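Local coordinates for protein putative NADPH-dependent oxidoreductase (Desulfitobacterium hafniense DCB-2, PDB 3DB2) that probably catalyses an NADPH-dependent oxidation or reduction of a substrate not yet identified, as a two-domain enzyme with a Rossmann-fold dinucleotide-binding domain, at residues 154-159 and 180-185; 176-181 and 215-220; 9-14 and 34-39; 15-20 and 44-49. One frame throughout, in Å; residues are numbered along the deposited sequence. Where two conformers were deposited one is given.

Overall arrangement
Along the chain the Rossmann-fold domain comes first. Contacts 3 and 4 lie there with their centres about 8 Å apart, and their segments alternate in sequence: contact 3 pairs strands 6-11 and 30-36, and contact 4 joins helices 15-24 and 40-50, which follow those strands. Phe-46 of contact 4 packs on Ala-10 and Cys-35 of contact 3. Contacts 1 and 2 belong to the C-terminal domain, centres about 7 Å apart; their segments overlap at 180-181; contact 2 brings helix 178-181, and contact 1 the residues just after it, against the same mixed sheet. The two pairs, centres 24 to 30 Å apart, belong to the probable dinucleotide-binding domain and to the buried interior of the second.

Contact 1: 154-159 and 180-185; sequences FSNERG and TQLGVH
Phe-154 carries its CG anti to the backbone N (chi1 -164°), while in Leu-182 CG is anti to the carbonyl carbon (chi1 -56°); the two side chains therefore cross at about a right angle, with the leucine lying over one face of the phenylalanine ring. Leu-182 CD2 stands over the ring centre, 3.9 Å from the centroid of Phe-154, in a CH-pi contact. Its CB covers the inner part of the same face, 3.7 Å from Phe-154 CG. The other methyl, Leu-182 CD1, bends back to the strand and rests 3.4 Å from Phe-154 O. A branched aliphatic residue suits this place because its two methyls can serve ring and backbone at once.

In His-185, as in Leu-182, CG is anti to the carbonyl carbon and beside the backbone N, which brings the ring to the rim of Phe-154. The phenylalanine edge points toward the imidazole face in an offset edge-to-face pair, with planes at 69° and CE2 of Phe-154 lying 3.9 Å from CD2 of His-185. Nearby, Asn-156 touches Leu-182 CD2 through ND2, while its OD1 accepts from Arg-158 N at 3.0 Å, the donor standing above the carbonyl plane. This bond suits asparagine, whose short side chain can fold back onto its own backbone. Phe-241 and Phe-258 add further aromatic contacts to Phe-154, and Trp-261 meets His-185. The end of strand 147-155 thus leaves the C-terminal domain's sheet through an Asx turn, while its last aromatic residue packs against the junction of helices 178-181 and 183-194.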
loop_
_atom_site.group_PDB
_atom_site.type_symbol
_atom_site.label_atom_id
_atom_site.label_comp_id
_atom_site.label_asym_id
_atom_site.label_seq_id
_atom_site.Cartn_x
_atom_site.Cartn_y
_atom_site.Cartn_z
ATOM N N PHE C 154 -2.050 -8.869 2.766
ATOM C CA PHE C 154 -2.067 -10.303 3.099
ATOM C C PHE C 154 -2.190 -11.002 1.717
ATOM O O PHE C 154 -3.151 -10.847 0.995
ATOM C CB PHE C 154 -3.125 -10.683 4.081
ATOM C CG PHE C 154 -2.965 -12.058 4.750
ATOM C CD1 PHE C 154 -2.012 -12.962 4.355
ATOM C CD2 PHE C 154 -3.829 -12.397 5.792
ATOM C CE1 PHE C 154 -1.848 -14.216 4.947
ATOM C CE2 PHE C 154 -3.695 -13.634 6.398
ATOM C CZ PHE C 154 -2.732 -14.531 5.966
ATOM N N SER C 155 -1.139 -11.740 1.387
ATOM C CA SER C 155 -1.064 -12.430 0.116
ATOM C C SER C 155 -0.392 -13.802 0.242
ATOM O O SER C 155 0.390 -14.086 1.158
ATOM C CB SER C 155 -0.272 -11.635 -0.917
ATOM O OG SER C 155 1.114 -11.657 -0.612
ATOM N N ASN C 156 -0.701 -14.636 -0.731
ATOM C CA ASN C 156 -0.046 -15.933 -0.930
ATOM C C ASN C 156 -0.375 -16.396 -2.348
ATOM O O ASN C 156 -1.070 -15.724 -3.120
ATOM C CB ASN C 156 -0.437 -16.897 0.167
ATOM C CG ASN C 156 -1.868 -17.372 0.105
ATOM O OD1 ASN C 156 -2.532 -17.450 -0.919
ATOM N ND2 ASN C 156 -2.316 -17.701 1.306
ATOM N N GLU C 157 0.160 -17.550 -2.726
ATOM C CA GLU C 157 0.099 -17.958 -4.128
ATOM C C GLU C 157 -1.061 -18.898 -4.378
ATOM O O GLU C 157 -1.086 -19.596 -5.408
ATOM C CB GLU C 157 1.469 -18.584 -4.414
ATOM C CG GLU C 157 1.556 -19.946 -3.777
ATOM C CD GLU C 157 2.121 -20.017 -2.375
ATOM O OE1 GLU C 157 2.073 -19.032 -1.607
ATOM O OE2 GLU C 157 2.629 -21.121 -2.044
ATOM N N ARG C 158 -2.052 -18.911 -3.489
ATOM C CA ARG C 158 -3.155 -19.870 -3.630
ATOM C C ARG C 158 -3.835 -19.891 -4.994
ATOM O O ARG C 158 -4.196 -20.962 -5.534
ATOM C CB ARG C 158 -4.218 -19.583 -2.557
ATOM C CG ARG C 158 -5.491 -20.378 -2.798
ATOM C CD ARG C 158 -5.485 -21.621 -1.933
ATOM N NE ARG C 158 -5.280 -21.333 -0.526
ATOM C CZ ARG C 158 -4.847 -22.204 0.375
ATOM N NH1 ARG C 158 -4.561 -23.459 0.049
ATOM N NH2 ARG C 158 -4.699 -21.823 1.630
ATOM N N GLY C 159 -4.038 -18.712 -5.583
ATOM C CA GLY C 159 -4.794 -18.598 -6.822
ATOM C C GLY C 159 -4.135 -19.256 -8.024
ATOM O O GLY C 159 -4.796 -19.659 -8.982
ATOM N N THR C 180 -11.883 -12.226 1.451
ATOM C CA THR C 180 -12.481 -12.927 2.593
ATOM C C THR C 180 -11.472 -13.732 3.385
ATOM O O THR C 180 -11.270 -13.495 4.577
ATOM C CB THR C 180 -13.604 -13.865 2.096
ATOM O OG1 THR C 180 -14.694 -13.091 1.574
ATOM C CG2 THR C 180 -14.160 -14.665 3.251
ATOM N N GLN C 181 -10.807 -14.693 2.763
ATOM C CA GLN C 181 -9.958 -15.658 3.433
ATOM C C GLN C 181 -8.765 -14.996 4.121
ATOM O O GLN C 181 -8.379 -15.413 5.215
ATOM C CB GLN C 181 -9.397 -16.708 2.467
ATOM C CG GLN C 181 -10.297 -17.817 2.010
ATOM C CD GLN C 181 -11.628 -17.881 2.739
ATOM O OE1 GLN C 181 -11.770 -18.550 3.765
ATOM N NE2 GLN C 181 -12.609 -17.174 2.170
ATOM N N LEU C 182 -8.182 -14.006 3.447
ATOM C CA LEU C 182 -6.991 -13.322 3.934
ATOM C C LEU C 182 -7.408 -11.963 4.483
ATOM O O LEU C 182 -7.015 -11.580 5.585
ATOM C CB LEU C 182 -5.930 -13.141 2.842
ATOM C CG LEU C 182 -5.439 -14.390 2.111
ATOM C CD1 LEU C 182 -4.239 -14.078 1.208
ATOM C CD2 LEU C 182 -5.084 -15.479 3.106
ATOM N N GLY C 183 -8.191 -11.198 3.759
ATOM C CA GLY C 183 -8.450 -9.820 4.121
ATOM C C GLY C 183 -9.156 -9.649 5.446
ATOM O O GLY C 183 -8.982 -8.632 6.114
ATOM N N VAL C 184 -10.012 -10.612 5.849
ATOM C CA VAL C 184 -10.788 -10.356 7.075
ATOM C C VAL C 184 -9.889 -10.231 8.284
ATOM O O VAL C 184 -10.174 -9.554 9.272
ATOM C CB VAL C 184 -11.811 -11.500 7.241
ATOM C CG1 VAL C 184 -12.401 -11.533 8.642
ATOM C CG2 VAL C 184 -12.912 -11.314 6.209
ATOM N N HIS C 185 -8.727 -10.907 8.224
ATOM C CA HIS C 185 -7.722 -10.790 9.281
ATOM C C HIS C 185 -7.234 -9.344 9.407
ATOM O O HIS C 185 -7.249 -8.763 10.499
ATOM C CB HIS C 185 -6.501 -11.646 9.015
ATOM C CG HIS C 185 -6.648 -13.122 9.134
ATOM N ND1 HIS C 185 -6.343 -13.813 10.285
ATOM C CD2 HIS C 185 -7.059 -14.037 8.228
ATOM C CE1 HIS C 185 -6.563 -15.093 10.078
ATOM N NE2 HIS C 185 -6.991 -15.258 8.842
#

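Contact 2: 176-181 and 215-220; sequences GGPLTQ and TVNQTL
One hydrogen bond gives the contact its polar centre. Asn-217 ND2 donates to Gly-176 O over 2.9 Å and nearly straight (163°), with donor and acceptor close to each other's planes. The same carbonyl oxygen accepts from Leu-179 N at 3.0 Å, so two N-H groups grip it where helix 178-181 begins. OD1 of Asn-217 accepts from Asn-202 ND2, and its ND2 also bonds to Thr-233 OG1, which fixes the rotation of the buried amide. An alanine in place of Asn-217 would lose the bonds to Gly-176 O, Asn-202 and Thr-233, and would probably loosen the strand's hold on the turn leading into the helix.

Van der Waals contacts flank this bond on the helix side, largely carbon against polar atoms. Pro-178, suited to a helix's first turn because it needs no N-H partner there, lays its ring against Thr-215, just before the strand, with CG 3.4 Å from Thr-215 O. Leu-179 crosses Asn-217 at about a right angle, its CB 3.7 Å from ND2 of Asn-217. Gly-176 and Gly-177 both have positive phi, which favours glycine, and a CB on Gly-177 would strike Pro-178 CD.

Thr-215 and Val-216 form a classic beta bulge opposite Lys-205. Strand 216-223 runs between strands 197-205 and 228-234, and helix 178-181 lies against this sheet, with Leu-179 also meeting Val-334 and Ala-337 of helix 324-343.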
loop_
_atom_site.group_PDB
_atom_site.type_symbol
_atom_site.label_atom_id
_atom_site.label_comp_id
_atom_site.label_asym_id
_atom_site.label_seq_id
_atom_site.Cartn_x
_atom_site.Cartn_y
_atom_site.Cartn_z
ATOM N N GLY C 176 -14.755 -11.728 -2.932
ATOM C CA GLY C 176 -13.560 -10.987 -3.270
ATOM C C GLY C 176 -12.341 -11.871 -3.257
ATOM O O GLY C 176 -11.191 -11.418 -3.227
ATOM N N GLY C 177 -12.542 -13.195 -3.287
ATOM C CA GLY C 177 -11.412 -14.114 -3.294
ATOM C C GLY C 177 -10.590 -14.042 -2.020
ATOM O O GLY C 177 -11.110 -14.350 -0.939
ATOM N N PRO C 178 -9.328 -13.639 -2.118
ATOM C CA PRO C 178 -8.496 -13.513 -0.925
ATOM C C PRO C 178 -9.054 -12.450 0.017
ATOM O O PRO C 178 -8.704 -12.429 1.210
ATOM C CB PRO C 178 -7.109 -13.163 -1.481
ATOM C CG PRO C 178 -7.412 -12.478 -2.787
ATOM C CD PRO C 178 -8.584 -13.255 -3.337
ATOM N N LEU C 179 -9.917 -11.568 -0.468
ATOM C CA LEU C 179 -10.437 -10.537 0.458
ATOM C C LEU C 179 -11.128 -11.134 1.673
ATOM O O LEU C 179 -11.002 -10.652 2.807
ATOM C CB LEU C 179 -11.417 -9.671 -0.306
ATOM C CG LEU C 179 -11.867 -8.339 0.256
ATOM C CD1 LEU C 179 -10.686 -7.597 0.861
ATOM C CD2 LEU C 179 -12.568 -7.569 -0.851
ATOM N N THR C 180 -11.883 -12.226 1.451
ATOM C CA THR C 180 -12.481 -12.927 2.593
ATOM C C THR C 180 -11.472 -13.732 3.385
ATOM O O THR C 180 -11.270 -13.495 4.577
ATOM C CB THR C 180 -13.604 -13.865 2.096
ATOM O OG1 THR C 180 -14.694 -13.091 1.574
ATOM C CG2 THR C 180 -14.160 -14.665 3.251
ATOM N N GLN C 181 -10.807 -14.693 2.763
ATOM C CA GLN C 181 -9.958 -15.658 3.433
ATOM C C GLN C 181 -8.765 -14.996 4.121
ATOM O O GLN C 181 -8.379 -15.413 5.215
ATOM C CB GLN C 181 -9.397 -16.708 2.467
ATOM C CG GLN C 181 -10.297 -17.817 2.010
ATOM C CD GLN C 181 -11.628 -17.881 2.739
ATOM O OE1 GLN C 181 -11.770 -18.550 3.765
ATOM N NE2 GLN C 181 -12.609 -17.174 2.170
ATOM N N THR C 215 -8.873 -12.698 -7.706
ATOM C CA THR C 215 -7.726 -13.161 -6.943
ATOM C C THR C 215 -6.759 -12.061 -6.498
ATOM O O THR C 215 -5.795 -12.406 -5.801
ATOM C CB THR C 215 -6.891 -14.201 -7.706
ATOM O OG1 THR C 215 -6.371 -13.769 -8.948
ATOM C CG2 THR C 215 -7.796 -15.390 -8.084
ATOM N N VAL C 216 -7.046 -10.827 -6.911
ATOM C CA VAL C 216 -6.188 -9.676 -6.612
ATOM C C VAL C 216 -7.076 -8.467 -6.347
ATOM O O VAL C 216 -7.908 -8.131 -7.193
ATOM C CB VAL C 216 -5.222 -9.359 -7.761
ATOM C CG1 VAL C 216 -4.439 -8.070 -7.487
ATOM C CG2 VAL C 216 -4.246 -10.492 -8.037
ATOM N N ASN C 217 -6.959 -7.866 -5.179
ATOM C CA ASN C 217 -7.675 -6.694 -4.778
ATOM C C ASN C 217 -6.671 -5.633 -4.239
ATOM O O ASN C 217 -5.680 -6.008 -3.635
ATOM C CB ASN C 217 -8.701 -6.854 -3.671
ATOM C CG ASN C 217 -9.785 -7.880 -3.976
ATOM O OD1 ASN C 217 -10.738 -7.576 -4.666
ATOM N ND2 ASN C 217 -9.551 -9.049 -3.388
ATOM N N GLN C 218 -7.024 -4.388 -4.483
ATOM C CA GLN C 218 -6.456 -3.260 -3.747
ATOM C C GLN C 218 -7.662 -2.444 -3.260
ATOM O O GLN C 218 -8.472 -1.999 -4.055
ATOM C CB GLN C 218 -5.517 -2.469 -4.608
ATOM C CG GLN C 218 -4.218 -3.237 -4.835
ATOM C CD GLN C 218 -3.139 -2.459 -5.544
ATOM O OE1 GLN C 218 -3.428 -1.823 -6.563
ATOM N NE2 GLN C 218 -1.905 -2.463 -5.057
ATOM N N THR C 219 -7.720 -2.243 -1.949
ATOM C CA THR C 219 -8.885 -1.646 -1.319
ATOM C C THR C 219 -8.449 -0.403 -0.529
ATOM O O THR C 219 -7.464 -0.562 0.217
ATOM C CB THR C 219 -9.557 -2.621 -0.337
ATOM O OG1 THR C 219 -9.787 -3.838 -1.045
ATOM C CG2 THR C 219 -10.875 -2.039 0.130
ATOM N N LEU C 220 -9.185 0.670 -0.729
ATOM C CA LEU C 220 -9.029 1.860 0.104
ATOM C C LEU C 220 -10.199 1.948 1.097
ATOM O O LEU C 220 -11.350 1.671 0.798
ATOM C CB LEU C 220 -8.981 3.131 -0.724
ATOM C CG LEU C 220 -7.857 3.198 -1.750
ATOM C CD1 LEU C 220 -7.869 4.586 -2.404
ATOM C CD2 LEU C 220 -6.504 2.879 -1.147
#

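Contact 3: 9-14 and 34-39; sequences AAIGLG and TCYSRT
Backbone hydrogen bonds hold strands 6-11 and 30-36 side by side, their axes 12° from parallel; these first two strands of the Rossmann fold are joined through helix 15-24 in a beta-alpha-beta unit. Tyr-36 N to Ala-10 O (2.8 Å) and Gly-12 N to Tyr-36 O (3.0 Å) run nearly along the C=O axis; Ala-10 N bonds to Thr-34 O.

The main bump is Leu-13. Its side chain folds back into a hollow lined by Cys-35, Tyr-36 O and Ser-37. Its CD1 meets Cys-35 SG at 3.5 Å, and its CG rests 3.3 Å from Tyr-36 O. Ser-37 OG closes the rim by accepting from Leu-13 N at 3.2 Å, a task for a short hydroxyl. On the other sheet face, Ala-9 CB nestles against Thr-34 CG2, while Ile-11 CG2 approaches the Tyr-36 ring at its edge. Gly-12 has backbone angles that would jam a CB against the preceding carbonyl; with Gly-14 it probably represents the GxGxxA dinucleotide-binding pattern.

Phe-46 of helix 40-50 covers the small Ala-10, Leu-13 and Cys-35, while helix 58-62 packs on Ile-11, Thr-34 and Tyr-36, and strand 69-72 bonds along the other edge of strand 6-11.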
loop_
_atom_site.group_PDB
_atom_site.type_symbol
_atom_site.label_atom_id
_atom_site.label_comp_id
_atom_site.label_asym_id
_atom_site.label_seq_id
_atom_site.Cartn_x
_atom_site.Cartn_y
_atom_site.Cartn_z
ATOM N N ALA C 9 -16.757 -28.482 23.453
ATOM C CA ALA C 9 -16.983 -29.474 22.399
ATOM C C ALA C 9 -16.521 -28.880 21.066
ATOM O O ALA C 9 -16.835 -27.714 20.825
ATOM C CB ALA C 9 -18.416 -29.913 22.205
ATOM N N ALA C 10 -15.855 -29.696 20.271
ATOM C CA ALA C 10 -15.363 -29.350 18.955
ATOM C C ALA C 10 -16.419 -29.768 17.930
ATOM O O ALA C 10 -16.802 -30.920 17.852
ATOM C CB ALA C 10 -14.006 -29.957 18.603
ATOM N N ILE C 11 -16.901 -28.807 17.167
ATOM C CA ILE C 11 -17.809 -29.060 16.062
ATOM C C ILE C 11 -17.184 -28.670 14.734
ATOM O O ILE C 11 -16.854 -27.507 14.491
ATOM C CB ILE C 11 -19.148 -28.346 16.322
ATOM C CG1 ILE C 11 -19.871 -28.949 17.530
ATOM C CG2 ILE C 11 -20.014 -28.382 15.086
ATOM C CD1 ILE C 11 -20.889 -28.034 18.159
ATOM N N GLY C 12 -17.004 -29.671 13.867
ATOM C CA GLY C 12 -16.402 -29.441 12.548
ATOM C C GLY C 12 -14.967 -29.935 12.674
ATOM O O GLY C 12 -14.083 -29.300 13.261
ATOM N N LEU C 13 -14.670 -31.140 12.183
ATOM C CA LEU C 13 -13.360 -31.697 12.579
ATOM C C LEU C 13 -12.431 -31.822 11.382
ATOM O O LEU C 13 -11.802 -32.860 11.156
ATOM C CB LEU C 13 -13.615 -33.010 13.293
ATOM C CG LEU C 13 -14.619 -32.940 14.450
ATOM C CD1 LEU C 13 -14.830 -34.323 15.033
ATOM C CD2 LEU C 13 -14.139 -31.981 15.524
ATOM N N GLY C 14 -12.334 -30.748 10.607
ATOM C CA GLY C 14 -11.333 -30.535 9.587
ATOM C C GLY C 14 -9.974 -30.179 10.152
ATOM O O GLY C 14 -9.633 -30.217 11.323
ATOM N N THR C 34 -16.130 -33.540 24.166
ATOM C CA THR C 34 -16.586 -34.335 23.042
ATOM C C THR C 34 -16.360 -33.565 21.751
ATOM O O THR C 34 -15.853 -32.436 21.734
ATOM C CB THR C 34 -18.059 -34.743 23.250
ATOM O OG1 THR C 34 -18.428 -35.726 22.286
ATOM C CG2 THR C 34 -18.985 -33.547 23.093
ATOM N N CYS C 35 -16.729 -34.199 20.654
ATOM C CA CYS C 35 -16.625 -33.671 19.310
ATOM C C CYS C 35 -17.735 -34.219 18.424
ATOM O O CYS C 35 -18.347 -35.293 18.617
ATOM C CB CYS C 35 -15.224 -33.973 18.784
ATOM S SG CYS C 35 -15.028 -35.706 18.237
ATOM N N TYR C 36 -18.044 -33.437 17.397
ATOM C CA TYR C 36 -19.005 -33.805 16.359
ATOM C C TYR C 36 -18.438 -33.428 14.991
ATOM O O TYR C 36 -17.851 -32.366 14.880
ATOM C CB TYR C 36 -20.352 -33.131 16.629
ATOM C CG TYR C 36 -21.341 -33.453 15.533
ATOM C CD1 TYR C 36 -21.995 -34.676 15.489
ATOM C CD2 TYR C 36 -21.597 -32.516 14.539
ATOM C CE1 TYR C 36 -22.899 -34.969 14.478
ATOM C CE2 TYR C 36 -22.497 -32.795 13.526
ATOM C CZ TYR C 36 -23.142 -34.015 13.504
ATOM O OH TYR C 36 -24.032 -34.286 12.485
ATOM N N SER C 37 -18.627 -34.304 14.031
ATOM C CA SER C 37 -18.546 -34.174 12.591
ATOM C C SER C 37 -19.654 -35.018 11.970
ATOM O O SER C 37 -20.127 -35.921 12.663
ATOM C CB SER C 37 -17.192 -34.626 12.049
ATOM O OG SER C 37 -16.556 -33.589 11.307
ATOM N N ARG C 38 -20.062 -34.745 10.746
ATOM C CA ARG C 38 -21.087 -35.601 10.127
ATOM C C ARG C 38 -20.530 -36.999 9.872
ATOM O O ARG C 38 -21.166 -38.035 10.079
ATOM C CB ARG C 38 -21.607 -34.951 8.852
ATOM C CG ARG C 38 -22.105 -33.520 9.018
ATOM C CD ARG C 38 -21.584 -32.585 7.930
ATOM N NE ARG C 38 -20.600 -31.630 8.461
ATOM C CZ ARG C 38 -19.871 -30.840 7.671
ATOM N NH1 ARG C 38 -20.036 -30.919 6.350
ATOM N NH2 ARG C 38 -18.992 -29.987 8.181
ATOM N N THR C 39 -19.272 -37.027 9.425
ATOM C CA THR C 39 -18.538 -38.251 9.156
ATOM C C THR C 39 -17.971 -38.899 10.414
ATOM O O THR C 39 -17.139 -38.265 11.061
ATOM C CB THR C 39 -17.339 -37.961 8.216
ATOM O OG1 THR C 39 -17.830 -37.348 7.018
ATOM C CG2 THR C 39 -16.621 -39.246 7.845
#

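Contact 4: 15-20 and 44-49; sequences RWAYVM and EKFGKR
Two nearly parallel helices of the Rossmann fold, 15-24 and 40-50, meet here on one face of the parallel sheet; the first follows a glycine-rich turn whose sequence, with Ala-17, fits the GxGxxA pattern of dinucleotide-binding proteins. The axes of the two short segments pass 11.5 Å apart, and two aromatic rings span the gap. Tyr-18 and Phe-46 slide past each other in opposite directions and form an edge-to-face pair, planes at 80° and centroids 5.1 Å apart, with the phenylalanine edge toward the tyrosine face. Phe-46 CD2 stands over the rim of that face, 3.7 Å from Tyr-18 CZ. Phe-46, with CG anti to its backbone N (chi1 -170°), points the same edge at Ala-17, with CE2, the atom next to CD2, 4.1 Å from the small CB of Ala-17.

Replacing Tyr-18 by alanine would remove the ring face that receives Phe-46 and would probably weaken the packing between the two helices. At the solvent side Arg-49 brings NE toward the edge of the Tyr-18 ring, while its NH1 makes a salt bridge to Asp-22. The aliphatic part of Lys-45 crosses the tyrosine tip, where OH of Tyr-18 lies 3.2 Å from Lys-45 CG.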
loop_
_atom_site.group_PDB
_atom_site.type_symbol
_atom_site.label_atom_id
_atom_site.label_comp_id
_atom_site.label_asym_id
_atom_site.label_seq_id
_atom_site.Cartn_x
_atom_site.Cartn_y
_atom_site.Cartn_z
ATOM N N ARG C 15 -9.071 -29.809 9.269
ATOM C CA ARG C 15 -7.710 -29.394 9.544
ATOM C C ARG C 15 -7.658 -28.354 10.650
ATOM O O ARG C 15 -6.973 -28.546 11.640
ATOM C CB ARG C 15 -7.119 -28.823 8.232
ATOM N N TRP C 16 -8.377 -27.253 10.468
ATOM C CA TRP C 16 -8.328 -26.142 11.412
ATOM C C TRP C 16 -8.810 -26.591 12.778
ATOM O O TRP C 16 -8.292 -26.121 13.791
ATOM C CB TRP C 16 -9.136 -24.933 10.886
ATOM C CG TRP C 16 -8.816 -23.740 11.751
ATOM C CD1 TRP C 16 -9.691 -23.078 12.567
ATOM C CD2 TRP C 16 -7.540 -23.091 11.881
ATOM N NE1 TRP C 16 -9.033 -22.051 13.197
ATOM C CE2 TRP C 16 -7.716 -22.040 12.790
ATOM C CE3 TRP C 16 -6.274 -23.300 11.311
ATOM C CZ2 TRP C 16 -6.665 -21.195 13.148
ATOM C CZ3 TRP C 16 -5.220 -22.465 11.660
ATOM C CH2 TRP C 16 -5.449 -21.429 12.574
ATOM N N ALA C 17 -9.760 -27.531 12.869
ATOM C CA ALA C 17 -10.118 -28.030 14.191
ATOM C C ALA C 17 -8.964 -28.577 14.993
ATOM O O ALA C 17 -8.902 -28.472 16.215
ATOM C CB ALA C 17 -11.166 -29.135 14.030
ATOM N N TYR C 18 -8.009 -29.237 14.331
ATOM C CA TYR C 18 -6.845 -29.813 14.979
ATOM C C TYR C 18 -5.801 -28.744 15.349
ATOM O O TYR C 18 -5.132 -28.761 16.374
ATOM C CB TYR C 18 -6.213 -30.838 14.028
ATOM C CG TYR C 18 -7.001 -32.113 13.825
ATOM C CD1 TYR C 18 -8.154 -32.185 13.067
ATOM C CD2 TYR C 18 -6.567 -33.277 14.441
ATOM C CE1 TYR C 18 -8.859 -33.370 12.913
ATOM C CE2 TYR C 18 -7.251 -34.465 14.292
ATOM C CZ TYR C 18 -8.391 -34.514 13.527
ATOM O OH TYR C 18 -9.033 -35.730 13.414
ATOM N N VAL C 19 -5.600 -27.787 14.453
ATOM C CA VAL C 19 -4.713 -26.666 14.801
ATOM C C VAL C 19 -5.241 -25.982 16.054
ATOM O O VAL C 19 -4.415 -25.691 16.923
ATOM C CB VAL C 19 -4.596 -25.677 13.642
ATOM C CG1 VAL C 19 -3.854 -24.390 13.996
ATOM C CG2 VAL C 19 -3.871 -26.382 12.499
HETATM N N MSE C 20 -6.564 -25.778 16.113
HETATM C CA MSE C 20 -7.137 -25.119 17.292
HETATM C C MSE C 20 -6.878 -25.963 18.529
HETATM O O MSE C 20 -6.350 -25.447 19.518
HETATM C CB MSE C 20 -8.625 -24.821 17.119
HETATM C CG MSE C 20 -9.010 -23.673 16.188
HETATM SE SE MSE C 20 -8.077 -21.981 16.556
HETATM C CE MSE C 20 -8.890 -21.643 18.285
ATOM N N GLU C 44 -13.942 -40.206 14.633
ATOM C CA GLU C 44 -13.014 -41.259 15.041
ATOM C C GLU C 44 -11.639 -40.704 15.403
ATOM O O GLU C 44 -11.139 -40.832 16.519
ATOM C CB GLU C 44 -12.848 -42.233 13.864
ATOM C CG GLU C 44 -14.099 -43.034 13.565
ATOM C CD GLU C 44 -14.572 -43.909 14.710
ATOM O OE1 GLU C 44 -15.249 -44.933 14.429
ATOM O OE2 GLU C 44 -14.290 -43.602 15.889
ATOM N N LYS C 45 -11.017 -40.124 14.402
ATOM C CA LYS C 45 -9.639 -39.636 14.426
ATOM C C LYS C 45 -9.504 -38.589 15.516
ATOM O O LYS C 45 -8.649 -38.623 16.400
ATOM C CB LYS C 45 -9.364 -39.118 13.026
ATOM C CG LYS C 45 -7.961 -38.628 12.783
ATOM C CD LYS C 45 -7.638 -38.618 11.299
ATOM C CE LYS C 45 -6.433 -37.725 11.019
ATOM N NZ LYS C 45 -5.347 -37.900 12.027
ATOM N N PHE C 46 -10.399 -37.595 15.506
ATOM C CA PHE C 46 -10.255 -36.472 16.443
ATOM C C PHE C 46 -10.319 -36.933 17.881
ATOM O O PHE C 46 -9.462 -36.677 18.745
ATOM C CB PHE C 46 -11.349 -35.453 16.082
ATOM C CG PHE C 46 -11.180 -34.120 16.801
ATOM C CD1 PHE C 46 -11.760 -33.933 18.034
ATOM C CD2 PHE C 46 -10.440 -33.096 16.229
ATOM C CE1 PHE C 46 -11.633 -32.751 18.742
ATOM C CE2 PHE C 46 -10.297 -31.904 16.925
ATOM C CZ PHE C 46 -10.878 -31.740 18.169
ATOM N N GLY C 47 -11.383 -37.683 18.232
ATOM C CA GLY C 47 -11.543 -38.136 19.603
ATOM C C GLY C 47 -10.394 -38.976 20.091
ATOM O O GLY C 47 -10.034 -38.969 21.271
ATOM N N LYS C 48 -9.772 -39.743 19.196
ATOM C CA LYS C 48 -8.616 -40.545 19.651
ATOM C C LYS C 48 -7.423 -39.635 19.896
ATOM O O LYS C 48 -6.771 -39.654 20.939
ATOM C CB LYS C 48 -8.366 -41.617 18.595
ATOM C CG LYS C 48 -7.251 -42.593 18.922
ATOM C CD LYS C 48 -7.072 -43.642 17.825
ATOM N N ARG C 49 -7.128 -38.793 18.908
ATOM C CA ARG C 49 -6.050 -37.813 18.995
ATOM C C ARG C 49 -6.098 -37.018 20.285
ATOM O O ARG C 49 -5.118 -36.873 21.004
ATOM C CB ARG C 49 -6.162 -36.844 17.813
ATOM C CG ARG C 49 -5.152 -35.714 17.877
ATOM C CD ARG C 49 -3.757 -36.123 17.453
ATOM N NE ARG C 49 -3.245 -35.174 16.470
ATOM C CZ ARG C 49 -2.704 -34.000 16.772
ATOM N NH1 ARG C 49 -2.579 -33.594 18.033
ATOM N NH2 ARG C 49 -2.280 -33.231 15.771
#